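Side-chain contact in vacuolar protein sorting-associated protein 54 (Mus musculus, PDB 3N1E), which probably serves as a subunit of the GARP tethering complex in retrograde transport from endosomes to the trans-Golgi network, this chain being its C-terminal domain: residues R83-A86 with S87-H91. Numbering follows the deposited sequence.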
ATOM      1  N   ARG A  83      -3.345  -4.142  -2.241  1.00 11.64           N
ATOM      2  CA  ARG A  83      -2.272  -5.147  -2.240  1.00 11.86           C
ATOM      3  C   ARG A  83      -0.980  -4.626  -1.618  1.00 11.43           C
ATOM      4  O   ARG A  83      -0.292  -5.342  -0.878  1.00 11.36           O
ATOM      5  CB  ARG A  83      -1.983  -5.680  -3.665  1.00 14.62           C
ATOM      6  CG  ARG A  83      -3.198  -6.334  -4.294  1.00 11.34           C
ATOM      7  CD  ARG A  83      -2.892  -7.119  -5.586  1.00 16.98           C
ATOM      8  NE  ARG A  83      -3.909  -8.187  -5.677  1.00 36.05           N
ATOM      9  CZ  ARG A  83      -4.095  -9.003  -6.712  1.00 45.64           C
ATOM     10  NH1 ARG A  83      -3.343  -8.900  -7.808  1.00 29.34           N
ATOM     11  NH2 ARG A  83      -5.062  -9.919  -6.656  1.00 25.12           N
ATOM     12  N   ILE A  84      -0.623  -3.404  -1.965  1.00  8.99           N
ATOM     13  CA  ILE A  84       0.545  -2.747  -1.381  1.00 10.27           C
ATOM     14  C   ILE A  84       0.333  -2.656   0.137  1.00 11.38           C
ATOM     15  O   ILE A  84       1.217  -3.005   0.915  1.00 10.51           O
ATOM     16  CB  ILE A  84       0.740  -1.306  -1.939  1.00 13.03           C
ATOM     17  CG1 ILE A  84       1.079  -1.294  -3.444  1.00 22.83           C
ATOM     18  CG2 ILE A  84       1.797  -0.551  -1.140  1.00 14.95           C
ATOM     19  CD1 ILE A  84       2.062  -2.276  -3.899  1.00 30.44           C
ATOM     20  N   ASN A  85      -0.846  -2.205   0.554  1.00  9.13           N
ATOM     21  CA  ASN A  85      -1.158  -2.132   1.989  1.00  6.56           C
ATOM     22  C   ASN A  85      -1.043  -3.483   2.696  1.00  7.95           C
ATOM     23  O   ASN A  85      -0.578  -3.560   3.823  1.00  9.45           O
ATOM     24  CB  ASN A  85      -2.558  -1.526   2.208  1.00  7.57           C
ATOM     25  CG  ASN A  85      -2.910  -1.345   3.659  1.00  8.74           C
ATOM     26  OD1 ASN A  85      -3.860  -1.964   4.183  1.00 15.66           O
ATOM     27  ND2 ASN A  85      -2.165  -0.534   4.321  1.00  7.78           N
ATOM     28  N   ALA A  86      -1.476  -4.546   2.034  1.00  9.87           N
ATOM     29  CA  ALA A  86      -1.400  -5.873   2.634  1.00 10.37           C
ATOM     30  C   ALA A  86       0.062  -6.261   2.869  1.00  8.81           C
ATOM     31  O   ALA A  86       0.386  -6.827   3.898  1.00  8.74           O
ATOM     32  CB  ALA A  86      -2.078  -6.894   1.734  1.00  9.17           C
ATOM     33  N   SER A  87       0.931  -5.955   1.901  1.00 10.46           N
ATOM     34  CA  SER A  87       2.358  -6.201   2.051  1.00 10.01           C
ATOM     35  C   SER A  87       2.970  -5.378   3.188  1.00  9.20           C
ATOM     36  O   SER A  87       3.730  -5.900   3.990  1.00  8.82           O
ATOM     37  CB  SER A  87       3.091  -5.880   0.733  1.00  9.63           C
ATOM     38  OG  SER A  87       4.501  -5.931   0.925  1.00 11.74           O
ATOM     39  N   TYR A  88       2.643  -4.086   3.234  1.00  9.86           N
ATOM     40  CA  TYR A  88       3.096  -3.233   4.304  1.00  9.83           C
ATOM     41  C   TYR A  88       2.724  -3.815   5.687  1.00 10.00           C
ATOM     42  O   TYR A  88       3.575  -3.920   6.580  1.00  8.60           O
ATOM     43  CB  TYR A  88       2.510  -1.828   4.108  1.00  7.03           C
ATOM     44  CG  TYR A  88       2.669  -0.925   5.299  1.00  9.11           C
ATOM     45  CD1 TYR A  88       1.614  -0.736   6.179  1.00 14.31           C
ATOM     46  CD2 TYR A  88       3.874  -0.278   5.547  1.00 17.64           C
ATOM     47  CE1 TYR A  88       1.760   0.107   7.297  1.00 19.34           C
ATOM     48  CE2 TYR A  88       4.022   0.567   6.640  1.00 16.23           C
ATOM     49  CZ  TYR A  88       2.973   0.738   7.500  1.00 12.79           C
ATOM     50  OH  TYR A  88       3.120   1.583   8.584  1.00 25.43           O
ATOM     51  N   LYS A  89       1.470  -4.204   5.849  1.00  6.53           N
ATOM     52  CA  LYS A  89       0.983  -4.730   7.119  1.00  7.47           C
ATOM     53  C   LYS A  89       1.713  -6.016   7.479  1.00  8.22           C
ATOM     54  O   LYS A  89       2.033  -6.217   8.639  1.00 11.25           O
ATOM     55  CB  LYS A  89      -0.523  -4.990   7.091  1.00  8.77           C
ATOM     56  CG  LYS A  89      -1.325  -3.688   7.082  1.00  7.57           C
ATOM     57  CD  LYS A  89      -2.829  -3.926   7.270  1.00 12.46           C
ATOM     58  CE  LYS A  89      -3.405  -4.733   6.150  1.00 17.41           C
ATOM     59  NZ  LYS A  89      -4.845  -5.019   6.483  1.00 13.87           N
ATOM     60  N   LEU A  90       1.993  -6.864   6.489  1.00  8.25           N
ATOM     61  CA  LEU A  90       2.664  -8.144   6.802  1.00  8.04           C
ATOM     62  C   LEU A  90       4.058  -7.867   7.363  1.00  9.94           C
ATOM     63  O   LEU A  90       4.470  -8.468   8.374  1.00  9.49           O
ATOM     64  CB  LEU A  90       2.686  -9.072   5.555  1.00  8.44           C
ATOM     65  CG  LEU A  90       3.440 -10.402   5.652  1.00 15.29           C
ATOM     66  CD1 LEU A  90       2.765 -11.454   4.742  1.00 21.79           C
ATOM     67  CD2 LEU A  90       4.909 -10.204   5.280  1.00 17.61           C
ATOM     68  N   HIS A  91       4.796  -6.959   6.709  1.00  8.73           N
ATOM     69  CA  HIS A  91       6.148  -6.656   7.142  1.00  8.09           C
ATOM     70  C   HIS A  91       6.177  -5.886   8.457  1.00  9.01           C
ATOM     71  O   HIS A  91       7.067  -6.118   9.288  1.00 10.03           O
ATOM     72  CB  HIS A  91       6.915  -5.946   6.031  1.00  8.85           C
ATOM     73  CG  HIS A  91       7.180  -6.838   4.861  1.00  9.68           C
ATOM     74  ND1 HIS A  91       8.060  -7.900   4.931  1.00 14.41           N
ATOM     75  CD2 HIS A  91       6.672  -6.843   3.608  1.00 10.01           C
ATOM     76  CE1 HIS A  91       8.073  -8.527   3.766  1.00 16.46           C
ATOM     77  NE2 HIS A  91       7.245  -7.899   2.944  1.00 11.74           N
TER
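N85 and K89, one helical turn apart on helix 74-98, make the main side-chain meeting here. The lysine chain lies against the backbone of the earlier residue, K89 CG coming to 3.3 Å from N85 O. Its CG stands anti to its own carbonyl carbon (chi1 -71°), which leans the chain back toward N85, and a bend at chi3 carries CE past the end of the asparagine side chain, the two crossing at a slant. K89 NZ is taken up elsewhere: it forms a salt bridge with E138 and hydrogen bonds to the carbonyls of L134 and N135.

Four i to i+4 backbone bonds run between 83-86 and 87-90. Y88 N gives the straightest to I84 O (2.9 Å, 170° at the hydrogen); S87 N reaches R83 O at 3.1 Å and K89 N reaches N85 O at 3.0 Å. L90 N to A86 O, also 3.0 Å, is the most bent at 149°.

Other side chains of this part of the helix face different neighbours. I84 packs on V29 and F36 of helix 17-40 and on M61 and M64 of helix 52-68, while the Y88 ring stacks with Y119. S87 OG lies in plane at the edge of the H91 imidazole, and D33 OD1 bonds to both S87 OG and H91 NE2.

The chemistry thus divides by direction: apolar and aromatic groups join this part of the helix to the helical bundle, D33 ties it to helix 17-40 through two polar side chains, and the lysine's ammonium bridges it to the chain near the C-terminus, with E138 as charge partner and the L134 and N135 carbonyls as hydrogen-bond acceptors.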